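Long-range contacts in L-Ribose isomerase (Acinetobacter, PDB 4Q0P), which probably catalyses the reversible isomerisation of the aldose L-ribose to the ketose L-ribulose in a metal-containing cupin-type beta-barrel: residues D23-E28 and Y71-I76; G100-L105 and E215-S220; R121-Y126 and V192-H197. One frame throughout, in Å; residues are numbered along the deposited sequence.

Interaction 1: residues D23-E28 and Y71-I76. With Z6J (alpha-L-ribofuranose), chain E; Z6J (alpha-L-ribofuranose), chain D.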
loop_
_atom_site.group_PDB
_atom_site.type_symbol
_atom_site.label_atom_id
_atom_site.label_comp_id
_atom_site.label_asym_id
_atom_site.label_seq_id
_atom_site.Cartn_x
_atom_site.Cartn_y
_atom_site.Cartn_z
ATOM N N ASP A 23 -0.099 -4.027 -25.236
ATOM C CA ASP A 23 -0.907 -4.559 -24.142
ATOM C C ASP A 23 -0.103 -4.951 -22.908
ATOM O O ASP A 23 -0.489 -4.614 -21.792
ATOM C CB ASP A 23 -1.737 -5.760 -24.617
ATOM C CG ASP A 23 -2.876 -5.354 -25.544
ATOM O OD1 ASP A 23 -2.990 -4.152 -25.873
ATOM O OD2 ASP A 23 -3.659 -6.240 -25.950
ATOM N N GLU A 24 1.009 -5.653 -23.095
ATOM C CA GLU A 24 1.823 -6.065 -21.954
ATOM C C GLU A 24 2.385 -4.838 -21.237
ATOM O O GLU A 24 2.477 -4.814 -20.011
ATOM C CB GLU A 24 2.962 -6.987 -22.411
ATOM C CG GLU A 24 2.476 -8.167 -23.256
ATOM C CD GLU A 24 3.524 -9.247 -23.469
ATOM O OE1 GLU A 24 4.713 -8.916 -23.667
ATOM O OE2 GLU A 24 3.147 -10.437 -23.458
ATOM N N TRP A 25 2.747 -3.816 -22.007
ATOM C CA TRP A 25 3.288 -2.584 -21.442
ATOM C C TRP A 25 2.207 -1.858 -20.641
ATOM O O TRP A 25 2.381 -1.571 -19.455
ATOM C CB TRP A 25 3.815 -1.694 -22.584
ATOM C CG TRP A 25 4.371 -0.349 -22.193
ATOM C CD1 TRP A 25 5.137 -0.055 -21.100
ATOM C CD2 TRP A 25 4.281 0.865 -22.956
ATOM N NE1 TRP A 25 5.535 1.266 -21.138
ATOM C CE2 TRP A 25 5.022 1.853 -22.266
ATOM C CE3 TRP A 25 3.651 1.212 -24.160
ATOM C CZ2 TRP A 25 5.148 3.169 -22.739
ATOM C CZ3 TRP A 25 3.779 2.528 -24.634
ATOM C CH2 TRP A 25 4.522 3.484 -23.920
ATOM N N VAL A 26 1.075 -1.593 -21.283
ATOM C CA VAL A 26 -0.011 -0.870 -20.640
ATOM C C VAL A 26 -0.789 -1.658 -19.585
ATOM O O VAL A 26 -1.128 -1.112 -18.536
ATOM C CB VAL A 26 -0.974 -0.294 -21.705
ATOM C CG1 VAL A 26 -2.214 0.308 -21.054
ATOM C CG2 VAL A 26 -0.240 0.788 -22.508
ATOM N N ARG A 27 -1.067 -2.934 -19.833
ATOM C CA ARG A 27 -1.810 -3.712 -18.841
ATOM C C ARG A 27 -1.003 -3.941 -17.566
ATOM O O ARG A 27 -1.563 -3.891 -16.470
ATOM C CB ARG A 27 -2.294 -5.040 -19.441
ATOM C CG ARG A 27 -3.352 -4.834 -20.529
ATOM C CD ARG A 27 -4.017 -6.136 -20.955
ATOM N NE ARG A 27 -5.009 -6.593 -19.983
ATOM C CZ ARG A 27 -5.708 -7.721 -20.096
ATOM N NH1 ARG A 27 -5.527 -8.519 -21.144
ATOM N NH2 ARG A 27 -6.592 -8.050 -19.160
ATOM N N GLU A 28 0.305 -4.180 -17.695
ATOM C CA GLU A 28 1.156 -4.360 -16.515
ATOM C C GLU A 28 1.224 -3.054 -15.718
ATOM O O GLU A 28 1.223 -3.065 -14.483
ATOM C CB GLU A 28 2.584 -4.742 -16.906
ATOM C CG GLU A 28 2.853 -6.219 -17.053
ATOM C CD GLU A 28 2.457 -7.028 -15.829
ATOM O OE1 GLU A 28 2.671 -6.570 -14.684
ATOM O OE2 GLU A 28 1.940 -8.143 -16.023
ATOM N N TYR A 71 14.907 6.755 -24.429
ATOM C CA TYR A 71 13.879 6.990 -25.429
ATOM C C TYR A 71 12.773 7.821 -24.793
ATOM O O TYR A 71 12.660 7.897 -23.567
ATOM C CB TYR A 71 13.321 5.666 -25.958
ATOM C CG TYR A 71 14.225 4.986 -26.963
ATOM C CD1 TYR A 71 14.260 5.405 -28.295
ATOM C CD2 TYR A 71 15.061 3.941 -26.581
ATOM C CE1 TYR A 71 15.105 4.798 -29.220
ATOM C CE2 TYR A 71 15.911 3.326 -27.500
ATOM C CZ TYR A 71 15.928 3.758 -28.816
ATOM O OH TYR A 71 16.764 3.146 -29.728
ATOM N N GLU A 72 11.965 8.464 -25.624
ATOM C CA GLU A 72 10.897 9.300 -25.114
ATOM C C GLU A 72 9.566 8.587 -25.293
ATOM O O GLU A 72 9.019 8.505 -26.399
ATOM C CB GLU A 72 10.925 10.656 -25.834
ATOM C CG GLU A 72 12.350 11.214 -25.916
ATOM C CD GLU A 72 12.436 12.653 -26.402
ATOM O OE1 GLU A 72 11.645 13.042 -27.287
ATOM O OE2 GLU A 72 13.318 13.386 -25.900
ATOM N N ALA A 73 9.070 8.049 -24.184
ATOM C CA ALA A 73 7.809 7.320 -24.159
ATOM C C ALA A 73 7.350 7.190 -22.710
ATOM O O ALA A 73 8.173 7.181 -21.784
ATOM C CB ALA A 73 7.993 5.942 -24.773
ATOM N N MET A 74 6.040 7.082 -22.514
ATOM C CA MET A 74 5.498 6.956 -21.172
ATOM C C MET A 74 4.052 6.511 -21.216
ATOM O O MET A 74 3.430 6.459 -22.277
ATOM C CB MET A 74 5.562 8.299 -20.450
ATOM C CG MET A 74 4.496 9.280 -20.920
ATOM S SD MET A 74 4.776 10.935 -20.281
ATOM C CE MET A 74 4.485 10.664 -18.537
ATOM N N ILE A 75 3.520 6.204 -20.040
ATOM C CA ILE A 75 2.140 5.785 -19.909
ATOM C C ILE A 75 1.469 6.772 -18.972
ATOM O O ILE A 75 2.071 7.211 -17.987
ATOM C CB ILE A 75 2.033 4.362 -19.312
ATOM C CG1 ILE A 75 2.457 3.332 -20.358
ATOM C CG2 ILE A 75 0.609 4.095 -18.839
ATOM C CD1 ILE A 75 2.464 1.924 -19.847
ATOM N N ILE A 76 0.240 7.142 -19.305
ATOM C CA ILE A 76 -0.521 8.060 -18.482
ATOM C C ILE A 76 -1.943 7.540 -18.298
ATOM O O ILE A 76 -2.625 7.221 -19.274
ATOM C CB ILE A 76 -0.598 9.468 -19.111
ATOM C CG1 ILE A 76 0.804 10.087 -19.181
ATOM C CG2 ILE A 76 -1.546 10.346 -18.299
ATOM C CD1 ILE A 76 0.837 11.510 -19.731
HETATM O O5 Z6J E . -3.273 -8.459 -24.319
HETATM C C5 Z6J E . -2.051 -8.963 -24.843
HETATM C C4 Z6J E . -2.249 -9.570 -26.220
HETATM O O4 Z6J E . -3.624 -9.977 -26.300
HETATM C C3 Z6J E . -1.393 -10.821 -26.429
HETATM O O3 Z6J E . -0.695 -10.732 -27.664
HETATM C C2 Z6J E . -2.373 -12.000 -26.472
HETATM O O2 Z6J E . -2.363 -12.590 -27.761
HETATM C C1 Z6J E . -3.750 -11.403 -26.191
HETATM O O1 Z6J E . -4.676 -11.842 -27.175
HETATM O O5 Z6J D . -8.037 -3.150 -20.695
HETATM C C5 Z6J D . -8.575 -2.449 -21.806
HETATM C C4 Z6J D . -7.833 -2.789 -23.084
HETATM O O4 Z6J D . -6.443 -2.947 -22.745
HETATM C C3 Z6J D . -7.931 -1.677 -24.125
HETATM O O3 Z6J D . -8.650 -2.143 -25.257
HETATM C C2 Z6J D . -6.495 -1.351 -24.529
HETATM O O2 Z6J D . -6.238 -1.871 -25.823
HETATM C C1 Z6J D . -5.607 -2.058 -23.505
HETATM O O1 Z6J D . -4.629 -2.838 -24.179
#

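Interaction 2: residues G100-L105 and E215-S220. With 0MK (beta-L-ribopyranose), chain C.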
loop_
_atom_site.group_PDB
_atom_site.type_symbol
_atom_site.label_atom_id
_atom_site.label_comp_id
_atom_site.label_asym_id
_atom_site.label_seq_id
_atom_site.Cartn_x
_atom_site.Cartn_y
_atom_site.Cartn_z
ATOM N N GLY A 100 -9.206 24.525 -13.640
ATOM C CA GLY A 100 -9.649 23.157 -13.843
ATOM C C GLY A 100 -8.806 22.227 -12.984
ATOM O O GLY A 100 -7.880 22.677 -12.314
ATOM N N LEU A 101 -9.114 20.936 -13.005
ATOM C CA LEU A 101 -8.379 19.962 -12.200
ATOM C C LEU A 101 -8.092 18.682 -12.971
ATOM O O LEU A 101 -9.013 18.008 -13.430
ATOM C CB LEU A 101 -9.179 19.625 -10.943
ATOM C CG LEU A 101 -9.433 20.799 -9.996
ATOM C CD1 LEU A 101 -10.516 20.427 -8.982
ATOM C CD2 LEU A 101 -8.135 21.180 -9.305
ATOM N N CYS A 102 -6.816 18.343 -13.109
ATOM C CA CYS A 102 -6.434 17.134 -13.825
ATOM C C CYS A 102 -5.552 16.262 -12.927
ATOM O O CYS A 102 -4.486 16.693 -12.475
ATOM C CB CYS A 102 -5.700 17.502 -15.116
ATOM S SG CYS A 102 -5.163 16.095 -16.118
ATOM N N ASP A 103 -6.019 15.043 -12.659
ATOM C CA ASP A 103 -5.302 14.098 -11.805
ATOM C C ASP A 103 -4.953 12.901 -12.670
ATOM O O ASP A 103 -5.822 12.343 -13.330
ATOM C CB ASP A 103 -6.207 13.639 -10.649
ATOM C CG ASP A 103 -5.434 12.982 -9.510
ATOM O OD1 ASP A 103 -4.515 12.179 -9.776
ATOM O OD2 ASP A 103 -5.762 13.262 -8.333
ATOM N N LYS A 104 -3.687 12.503 -12.673
ATOM C CA LYS A 104 -3.278 11.364 -13.478
ATOM C C LYS A 104 -2.085 10.668 -12.863
ATOM O O LYS A 104 -1.339 11.258 -12.075
ATOM C CB LYS A 104 -2.906 11.809 -14.890
ATOM C CG LYS A 104 -1.566 12.556 -14.979
ATOM C CD LYS A 104 -1.742 13.958 -15.573
ATOM C CE LYS A 104 -2.518 14.875 -14.636
ATOM N NZ LYS A 104 -2.586 16.280 -15.157
ATOM N N LEU A 105 -1.917 9.404 -13.231
ATOM C CA LEU A 105 -0.802 8.609 -12.763
ATOM C C LEU A 105 0.068 8.443 -14.003
ATOM O O LEU A 105 -0.444 8.108 -15.066
ATOM C CB LEU A 105 -1.285 7.233 -12.290
ATOM C CG LEU A 105 -0.224 6.489 -11.479
ATOM C CD1 LEU A 105 -0.038 7.245 -10.148
ATOM C CD2 LEU A 105 -0.642 5.036 -11.221
ATOM N N GLU A 215 0.337 13.138 -10.840
ATOM C CA GLU A 215 0.363 14.541 -11.191
ATOM C C GLU A 215 -0.988 15.177 -10.932
ATOM O O GLU A 215 -2.029 14.648 -11.330
ATOM C CB GLU A 215 0.724 14.743 -12.658
ATOM C CG GLU A 215 0.613 16.205 -13.089
ATOM C CD GLU A 215 0.931 16.405 -14.549
ATOM O OE1 GLU A 215 2.087 16.144 -14.940
ATOM O OE2 GLU A 215 0.027 16.819 -15.308
ATOM N N VAL A 216 -0.959 16.306 -10.237
ATOM C CA VAL A 216 -2.160 17.067 -9.949
ATOM C C VAL A 216 -1.869 18.420 -10.589
ATOM O O VAL A 216 -0.955 19.139 -10.168
ATOM C CB VAL A 216 -2.399 17.217 -8.425
ATOM C CG1 VAL A 216 -3.502 18.207 -8.175
ATOM C CG2 VAL A 216 -2.788 15.856 -7.814
ATOM N N SER A 217 -2.626 18.747 -11.632
ATOM C CA SER A 217 -2.418 19.996 -12.350
ATOM C C SER A 217 -3.743 20.626 -12.737
ATOM O O SER A 217 -4.809 20.083 -12.451
ATOM C CB SER A 217 -1.616 19.728 -13.625
ATOM O OG SER A 217 -2.440 19.114 -14.600
ATOM N N THR A 218 -3.670 21.786 -13.381
ATOM C CA THR A 218 -4.871 22.455 -13.845
ATOM C C THR A 218 -5.298 21.687 -15.098
ATOM O O THR A 218 -4.598 20.758 -15.524
ATOM C CB THR A 218 -4.593 23.946 -14.162
ATOM O OG1 THR A 218 -3.465 24.059 -15.041
ATOM C CG2 THR A 218 -4.294 24.707 -12.878
ATOM N N TYR A 219 -6.431 22.063 -15.683
ATOM C CA TYR A 219 -6.960 21.374 -16.856
ATOM C C TYR A 219 -5.915 21.092 -17.929
ATOM O O TYR A 219 -5.058 21.925 -18.210
ATOM C CB TYR A 219 -8.105 22.182 -17.468
ATOM C CG TYR A 219 -8.950 21.402 -18.447
ATOM C CD1 TYR A 219 -9.957 20.542 -17.998
ATOM C CD2 TYR A 219 -8.759 21.529 -19.822
ATOM C CE1 TYR A 219 -10.756 19.830 -18.895
ATOM C CE2 TYR A 219 -9.554 20.821 -20.730
ATOM C CZ TYR A 219 -10.550 19.976 -20.256
ATOM O OH TYR A 219 -11.347 19.290 -21.142
ATOM N N SER A 220 -6.013 19.919 -18.543
ATOM C CA SER A 220 -5.081 19.523 -19.584
ATOM C C SER A 220 -5.760 19.596 -20.949
ATOM O O SER A 220 -6.561 18.731 -21.304
ATOM C CB SER A 220 -4.573 18.103 -19.318
ATOM O OG SER A 220 -3.617 17.710 -20.289
HETATM C C1 0MK C . 2.466 16.371 -17.998
HETATM C C2 0MK C . 1.033 15.845 -18.000
HETATM C C3 0MK C . 0.720 15.112 -19.311
HETATM C C4 0MK C . 1.141 15.917 -20.555
HETATM C C5 0MK C . 2.557 16.487 -20.416
HETATM O O1 0MK C . 3.368 15.278 -18.048
HETATM O O2 0MK C . 0.126 16.921 -17.810
HETATM O O3 0MK C . -0.673 14.840 -19.372
HETATM O O4 0MK C . 0.216 16.966 -20.795
HETATM O O5 0MK C . 2.690 17.193 -19.164
#

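Interaction 3: residues R121-Y126 and V192-H197. With CO (cobalt (II) ion), chain B; 0MK (beta-L-ribopyranose), chain C.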
loop_
_atom_site.group_PDB
_atom_site.type_symbol
_atom_site.label_atom_id
_atom_site.label_comp_id
_atom_site.label_asym_id
_atom_site.label_seq_id
_atom_site.Cartn_x
_atom_site.Cartn_y
_atom_site.Cartn_z
ATOM N N ARG A 121 -0.840 27.293 -20.349
ATOM C CA ARG A 121 -1.904 27.370 -19.348
ATOM C C ARG A 121 -1.776 26.439 -18.148
ATOM O O ARG A 121 -2.068 26.831 -17.014
ATOM C CB ARG A 121 -3.247 27.107 -20.029
ATOM C CG ARG A 121 -3.395 27.826 -21.360
ATOM C CD ARG A 121 -4.636 27.373 -22.105
ATOM N NE ARG A 121 -4.751 27.991 -23.424
ATOM C CZ ARG A 121 -3.914 27.768 -24.434
ATOM N NH1 ARG A 121 -2.889 26.936 -24.283
ATOM N NH2 ARG A 121 -4.103 28.373 -25.599
ATOM N N LYS A 122 -1.332 25.213 -18.391
ATOM C CA LYS A 122 -1.227 24.222 -17.325
ATOM C C LYS A 122 -0.061 24.302 -16.351
ATOM O O LYS A 122 1.110 24.314 -16.747
ATOM C CB LYS A 122 -1.263 22.816 -17.929
ATOM C CG LYS A 122 -1.271 21.701 -16.899
ATOM C CD LYS A 122 -1.587 20.360 -17.540
ATOM C CE LYS A 122 -0.496 19.943 -18.505
ATOM N NZ LYS A 122 -0.871 18.710 -19.243
ATOM N N THR A 123 -0.408 24.363 -15.068
ATOM C CA THR A 123 0.559 24.364 -13.975
ATOM C C THR A 123 0.391 22.974 -13.343
ATOM O O THR A 123 -0.738 22.548 -13.067
ATOM C CB THR A 123 0.251 25.467 -12.937
ATOM O OG1 THR A 123 0.634 26.745 -13.470
ATOM C CG2 THR A 123 1.015 25.220 -11.650
ATOM N N GLU A 124 1.506 22.273 -13.136
ATOM C CA GLU A 124 1.499 20.913 -12.593
ATOM C C GLU A 124 2.181 20.793 -11.234
ATOM O O GLU A 124 2.893 21.696 -10.791
ATOM C CB GLU A 124 2.225 19.957 -13.553
ATOM C CG GLU A 124 2.079 20.285 -15.029
ATOM C CD GLU A 124 3.002 19.461 -15.936
ATOM O OE1 GLU A 124 4.090 19.028 -15.489
ATOM O OE2 GLU A 124 2.638 19.265 -17.112
ATOM N N SER A 125 1.970 19.650 -10.588
ATOM C CA SER A 125 2.583 19.350 -9.301
ATOM C C SER A 125 2.872 17.855 -9.337
ATOM O O SER A 125 2.105 17.094 -9.929
ATOM C CB SER A 125 1.637 19.678 -8.141
ATOM O OG SER A 125 0.561 18.757 -8.064
ATOM N N TYR A 126 3.978 17.441 -8.720
ATOM C CA TYR A 126 4.354 16.032 -8.709
ATOM C C TYR A 126 4.440 15.423 -7.326
ATOM O O TYR A 126 4.895 16.060 -6.368
ATOM C CB TYR A 126 5.717 15.814 -9.383
ATOM C CG TYR A 126 5.906 16.555 -10.681
ATOM C CD1 TYR A 126 4.966 16.466 -11.705
ATOM C CD2 TYR A 126 7.023 17.363 -10.879
ATOM C CE1 TYR A 126 5.132 17.173 -12.897
ATOM C CE2 TYR A 126 7.202 18.073 -12.062
ATOM C CZ TYR A 126 6.255 17.979 -13.063
ATOM O OH TYR A 126 6.417 18.710 -14.215
ATOM N N VAL A 192 6.036 21.809 -7.467
ATOM C CA VAL A 192 5.254 22.551 -8.452
ATOM C C VAL A 192 6.017 22.974 -9.709
ATOM O O VAL A 192 7.114 23.528 -9.633
ATOM C CB VAL A 192 4.638 23.823 -7.790
ATOM C CG1 VAL A 192 3.938 24.704 -8.829
ATOM C CG2 VAL A 192 3.670 23.406 -6.696
ATOM N N MET A 193 5.430 22.697 -10.867
ATOM C CA MET A 193 6.017 23.109 -12.137
ATOM C C MET A 193 5.052 24.152 -12.704
ATOM O O MET A 193 4.012 23.808 -13.281
ATOM C CB MET A 193 6.149 21.923 -13.102
ATOM C CG MET A 193 6.818 22.276 -14.443
ATOM S SD MET A 193 8.507 22.988 -14.276
ATOM C CE MET A 193 9.376 21.650 -13.491
ATOM N N HIS A 194 5.379 25.429 -12.505
ATOM C CA HIS A 194 4.534 26.516 -12.997
ATOM C C HIS A 194 4.413 26.480 -14.509
ATOM O O HIS A 194 5.333 26.044 -15.204
ATOM C CB HIS A 194 5.102 27.881 -12.589
ATOM C CG HIS A 194 4.978 28.182 -11.128
ATOM N ND1 HIS A 194 3.760 28.286 -10.490
ATOM C CD2 HIS A 194 5.919 28.413 -10.183
ATOM C CE1 HIS A 194 3.955 28.570 -9.215
ATOM N NE2 HIS A 194 5.256 28.652 -9.002
ATOM N N ARG A 195 3.269 26.941 -15.012
ATOM C CA ARG A 195 3.026 27.000 -16.447
ATOM C C ARG A 195 4.095 27.921 -17.050
ATOM O O ARG A 195 4.698 28.715 -16.335
ATOM C CB ARG A 195 1.630 27.572 -16.716
ATOM C CG ARG A 195 1.388 28.929 -16.066
ATOM C CD ARG A 195 0.041 29.505 -16.460
ATOM N NE ARG A 195 -1.078 28.859 -15.777
ATOM C CZ ARG A 195 -1.456 29.143 -14.535
ATOM N NH1 ARG A 195 -0.804 30.061 -13.834
ATOM N NH2 ARG A 195 -2.503 28.522 -14.002
ATOM N N LYS A 196 4.327 27.793 -18.354
ATOM C CA LYS A 196 5.319 28.596 -19.082
ATOM C C LYS A 196 6.772 28.324 -18.685
ATOM O O LYS A 196 7.634 29.199 -18.770
ATOM C CB LYS A 196 5.004 30.092 -18.958
ATOM C CG LYS A 196 3.723 30.516 -19.686
ATOM C CD LYS A 196 3.455 32.003 -19.502
ATOM C CE LYS A 196 2.270 32.488 -20.343
ATOM N NZ LYS A 196 0.970 31.889 -19.937
ATOM N N HIS A 197 7.035 27.097 -18.247
ATOM C CA HIS A 197 8.382 26.684 -17.886
ATOM C C HIS A 197 8.676 25.410 -18.637
ATOM O O HIS A 197 7.869 24.476 -18.629
ATOM C CB HIS A 197 8.505 26.419 -16.390
ATOM C CG HIS A 197 8.709 27.654 -15.572
ATOM N ND1 HIS A 197 9.961 28.129 -15.244
ATOM C CD2 HIS A 197 7.822 28.517 -15.025
ATOM C CE1 HIS A 197 9.835 29.231 -14.525
ATOM N NE2 HIS A 197 8.547 29.488 -14.378
HETATM CO CO CO B . 4.144 19.059 -18.540
HETATM C C1 0MK C . 2.466 16.371 -17.998
HETATM C C2 0MK C . 1.033 15.845 -18.000
HETATM C C3 0MK C . 0.720 15.112 -19.311
HETATM C C4 0MK C . 1.141 15.917 -20.555
HETATM C C5 0MK C . 2.557 16.487 -20.416
HETATM O O1 0MK C . 3.368 15.278 -18.048
HETATM O O2 0MK C . 0.126 16.921 -17.810
HETATM O O3 0MK C . -0.673 14.840 -19.372
HETATM O O4 0MK C . 0.216 16.966 -20.795
HETATM O O5 0MK C . 2.690 17.193 -19.164
HETATM O O HOH W 1 3.781 23.530 -16.232
HETATM O O HOH W 2 1.368 28.757 -11.845
HETATM O O HOH W 3 5.117 17.413 -17.455
#

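Interaction 1: residues D23-E28 and Y71-I76
Helix 23-28 passes strand 73-76 at an axis distance of 9.6 Å and an angle of 45°, with the CA atoms of Val-26 and Ile-75 the nearest across the contact. The contact lays the N-terminal helix 19-35 against the first long strand, 73-82, of the six-stranded antiparallel sheet, one wall of a cupin-type beta-barrel. No hydrogen bond crosses it, and all five touching residues are buried. Trp-25 and Ile-75 carry it. The indole is set by CG standing anti to the backbone N (chi1 178°), which swings the ring off the flank of the helix and over the strand. Ile-75 runs past it in the opposite direction and puts CD1 over one face: this methyl sits 3.4 Å from the centroid of the five-membered ring and only 10° off its normal, a CH-pi contact. One atom closer to the backbone, Ile-75 CG1 lies 3.5 Å from Trp-25 CE2. The six-membered ring reaches in toward the strand, where CH2 lies 3.6 Å from the carbonyl oxygen of Met-74 and touches Ala-73 CB more loosely. Phe-61 meets the indole edge-to-face, and His-109 also packs against it. Val-26 CG2 meets the same methyl, Ile-75 CD1, at 4.0 Å, roughly at right angles to the indole. Met-74 is directed away from the helix and packs on Met-106, Val-108 and Cys-114. Beyond the contact, Glu-28 is hydrogen-bonded to Trp-66 and His-109 of the second subunit, tying this helix into the assembly. The outer side of the helix carries bound sugar: Asp-23, paired with Arg-19, turns its carboxylate to two alpha-L-ribofuranose molecules, and O5 of the chain E alpha-L-ribofuranose donates a 2.8 Å hydrogen bond to Asp-23 OD2.

Interaction 2: residues G100-L105 and E215-S220
The carboxylate of Glu-215 is turned to the bound sugar, and its OE2 is met from two directions: Lys-104 NZ reaches it from the neighbouring strand in a 2.7 Å salt bridge, though NZ is less surely placed, and O2 of the beta-L-ribopyranose donates a short 2.5 Å hydrogen bond. OE1 of Glu-215 lies against the sugar carbons, 3.1 Å from C1. Lys-104 gets there by curling: its CG sits between the backbone N and the carbonyl carbon (chi1 73°), and bends at chi2 and chi3 bring CD and CE across Glu-215. The bond from NZ to Ser-217 OG is weak. That hydroxyl donates to Thr-218 O at 2.9 Å. Beneath these side chains four backbone hydrogen bonds join the strands in the pairs Cys-102/Ser-217 and Lys-104/Glu-215. On the other face, Asp-103 OD2 lies 4.0 Å from Val-216 CG2; Tyr-38 binds the same carboxylate, which also forms a salt bridge with Lys-190 of the third subunit. Where the strands end, Gly-100 has no side chain, and Tyr-219 CB lies 4.1 Å from its CA. The ladder is thus a two-faced antiparallel wall of a cupin barrel, with a sugar-binding interior and an exterior packed against another subunit.

Interaction 3: residues R121-Y126 and V192-H197
Thr-123 and Arg-195 cross with the hydroxyl over the guanidinium: OG1 of Thr-123 stands 3.4 Å above its plane, over the centre, and also accepts the hydrogen bond of Arg-195 N. In the guanidinium plane, Arg-195 NE donates a short, straight bond to Arg-121 O (2.6 Å, 165°), though it meets that carbonyl from above its plane. In Arg-195 a chi1 of 55° turns the chain back over Thr-123, and a bend at chi3 brings NE to Arg-121 O. The far end, NH1, binds the carbonyls of Ala-84 and Asp-86 of the third subunit. A water bridges Thr-123 OG1 and His-194 ND1. On the interior face, Tyr-126 slants across Met-193 with OH 3.4 Å from Met-193 CB and donates to Glu-124 OE1 at 2.7 Å, nearly along the C-O axis. OE1 also accepts a hydrogen bond from the metal-bound water, so two bonds fix the carboxylate's rotation while OE2 binds cobalt at 2.1 Å. Backbone bonds both ways between Glu-124 and Met-193 anchor the base of this ligand. His-117, His-119 and His-199, with the water and the sugar's O5, complete the site: the three-histidine, one-glutamate metal centre characteristic of cupins.

In the fold
All three interactions reach the same six-stranded antiparallel sheet. Interactions 2 and 3 are closest, their centres 10 Å apart, because strands 211-217 and 124-130 are neighbours: Val-216 O lies 2.6 Å from Ser-125 OG and Thr-218 N 3.0 Å from Thr-123 O, both probable hydrogen bonds. Together they hold one beta-L-ribopyranose, to which Lys-122 NZ of interaction 3 adds hydrogen bonds at O2 and O4 while also binding Ser-220 OG. Both also touch the third subunit. Interaction 1 lies about 19 Å from interaction 2, centre to centre, and touches it through Ile-76 CG2 and Lys-104 CB, 4.0 Å apart; the side chain of its Met-74 comes within about 5 Å of bound beta-L-ribopyranose.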